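Local coordinates for subdomain of Desmoplakin Carboxy-Terminal domain (DPCT) (Homo sapiens, PDB 1LM5), which forms part of the carboxy-terminal region of desmoplakin, built from plakin repeats, and is a fragment that binds intermediate filaments, at residues F121-T125 against Y177-I181. Sequence-based numbering, arbitrary orientation.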
loop_
_atom_site.group_PDB
_atom_site.type_symbol
_atom_site.label_atom_id
_atom_site.label_comp_id
_atom_site.label_asym_id
_atom_site.label_seq_id
_atom_site.Cartn_x
_atom_site.Cartn_y
_atom_site.Cartn_z
ATOM N N PHE B 121 12.904 -2.560 -7.646
ATOM C CA PHE B 121 12.513 -1.316 -7.016
ATOM C C PHE B 121 11.355 -1.599 -6.070
ATOM O O PHE B 121 11.349 -1.149 -4.931
ATOM C CB PHE B 121 12.041 -0.311 -8.061
ATOM C CG PHE B 121 13.131 0.211 -8.949
ATOM C CD1 PHE B 121 12.825 0.662 -10.231
ATOM C CD2 PHE B 121 14.445 0.293 -8.500
ATOM C CE1 PHE B 121 13.818 1.195 -11.056
ATOM C CE2 PHE B 121 15.452 0.821 -9.314
ATOM C CZ PHE B 121 15.136 1.274 -10.596
ATOM N N GLN B 122 10.361 -2.339 -6.557
ATOM C CA GLN B 122 9.203 -2.647 -5.732
ATOM C C GLN B 122 9.613 -3.521 -4.563
ATOM O O GLN B 122 9.312 -3.223 -3.409
ATOM C CB GLN B 122 8.125 -3.352 -6.565
ATOM C CG GLN B 122 7.572 -2.490 -7.693
ATOM C CD GLN B 122 6.592 -3.235 -8.586
ATOM O OE1 GLN B 122 6.460 -4.459 -8.506
ATOM N NE2 GLN B 122 5.911 -2.495 -9.458
ATOM N N TYR B 123 10.319 -4.600 -4.870
ATOM C CA TYR B 123 10.756 -5.529 -3.849
ATOM C C TYR B 123 11.472 -4.835 -2.697
ATOM O O TYR B 123 11.125 -5.021 -1.531
ATOM C CB TYR B 123 11.674 -6.573 -4.472
ATOM C CG TYR B 123 12.050 -7.652 -3.501
ATOM C CD1 TYR B 123 11.165 -8.676 -3.203
ATOM C CD2 TYR B 123 13.283 -7.629 -2.845
ATOM C CE1 TYR B 123 11.491 -9.649 -2.280
ATOM C CE2 TYR B 123 13.616 -8.598 -1.923
ATOM C CZ TYR B 123 12.715 -9.606 -1.643
ATOM O OH TYR B 123 13.028 -10.575 -0.718
ATOM N N LEU B 124 12.474 -4.035 -3.041
ATOM C CA LEU B 124 13.272 -3.310 -2.066
ATOM C C LEU B 124 12.493 -2.300 -1.252
ATOM O O LEU B 124 12.934 -1.905 -0.183
ATOM C CB LEU B 124 14.424 -2.582 -2.760
ATOM C CG LEU B 124 15.583 -3.450 -3.250
ATOM C CD1 LEU B 124 16.518 -2.603 -4.103
ATOM C CD2 LEU B 124 16.316 -4.059 -2.057
ATOM N N THR B 125 11.336 -1.886 -1.747
ATOM C CA THR B 125 10.563 -0.890 -1.031
ATOM C C THR B 125 9.287 -1.415 -0.393
ATOM O O THR B 125 8.354 -0.654 -0.146
ATOM C CB THR B 125 10.227 0.293 -1.948
ATOM O OG1 THR B 125 9.582 -0.181 -3.139
ATOM C CG2 THR B 125 11.518 1.040 -2.337
ATOM N N TYR B 177 20.056 -0.335 -6.533
ATOM C CA TYR B 177 19.088 0.445 -5.797
ATOM C C TYR B 177 19.183 0.101 -4.322
ATOM O O TYR B 177 18.960 0.952 -3.460
ATOM C CB TYR B 177 17.679 0.160 -6.295
ATOM C CG TYR B 177 16.711 1.230 -5.852
ATOM C CD1 TYR B 177 16.705 2.474 -6.474
ATOM C CD2 TYR B 177 15.817 1.005 -4.811
ATOM C CE1 TYR B 177 15.831 3.477 -6.078
ATOM C CE2 TYR B 177 14.930 2.003 -4.403
ATOM C CZ TYR B 177 14.945 3.235 -5.049
ATOM O OH TYR B 177 14.048 4.213 -4.698
ATOM N N LYS B 178 19.482 -1.160 -4.036
ATOM C CA LYS B 178 19.642 -1.616 -2.667
ATOM C C LYS B 178 20.779 -0.790 -2.060
ATOM O O LYS B 178 20.676 -0.289 -0.936
ATOM C CB LYS B 178 19.994 -3.107 -2.668
ATOM C CG LYS B 178 20.619 -3.628 -1.394
ATOM C CD LYS B 178 19.622 -3.802 -0.279
ATOM C CE LYS B 178 20.232 -4.681 0.808
ATOM N NZ LYS B 178 19.311 -4.855 1.967
ATOM N N ASP B 179 21.866 -0.650 -2.812
ATOM C CA ASP B 179 23.004 0.140 -2.352
ATOM C C ASP B 179 22.580 1.577 -2.131
ATOM O O ASP B 179 22.983 2.203 -1.162
ATOM C CB ASP B 179 24.124 0.161 -3.389
ATOM C CG ASP B 179 24.768 -1.186 -3.585
ATOM O OD1 ASP B 179 25.197 -1.467 -4.720
ATOM O OD2 ASP B 179 24.856 -1.953 -2.605
ATOM N N ALA B 180 21.797 2.098 -3.069
ATOM C CA ALA B 180 21.331 3.469 -3.000
ATOM C C ALA B 180 20.569 3.697 -1.701
ATOM O O ALA B 180 20.788 4.689 -1.025
ATOM C CB ALA B 180 20.448 3.780 -4.197
ATOM N N ILE B 181 19.687 2.768 -1.346
ATOM C CA ILE B 181 18.917 2.914 -0.124
ATOM C C ILE B 181 19.844 2.874 1.084
ATOM O O ILE B 181 19.654 3.610 2.051
ATOM C CB ILE B 181 17.864 1.807 -0.001
ATOM C CG1 ILE B 181 16.824 1.976 -1.102
ATOM C CG2 ILE B 181 17.200 1.861 1.362
ATOM C CD1 ILE B 181 15.832 0.827 -1.188
#
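The ring of Phe-121 presents its edge to one face of Tyr-177 in a T-shaped pair, the planes turned 65° apart and the centroids 4.9 Å from each other. CE2 of Phe-121 comes to 3.5 Å from CD1 of Tyr-177, while CD2 of Phe-121 sits over the face near its rim. With CG of Tyr-177 anti to its backbone N (chi1 -163°), the ring turns one face to Phe-121 and an edge to Leu-124 and Thr-125. CD1 of Leu-124 meets that edge in the ring plane and reaches 3.3 Å from the backbone N of Lys-178. This dense apolar packing joins residues 121-124 of helix 112-124, within a plectin repeat, to the first turn of the later helix 177-183, with Ala-45 of helix 36-47 touching both aromatic side chains. Packing is looser, though still buried, around Ile-181, whose CD1 approaches CB of Leu-124 at 4.0 Å, and at Thr-125, whose CG2 is 4.1 Å from CE2 of Tyr-177. The Lys-178 and Leu-124 side chains cross at about a right angle, and NZ of Lys-178 leads away to a salt bridge with Glu-6 and a hydrogen bond to the carbonyl O of Leu-5.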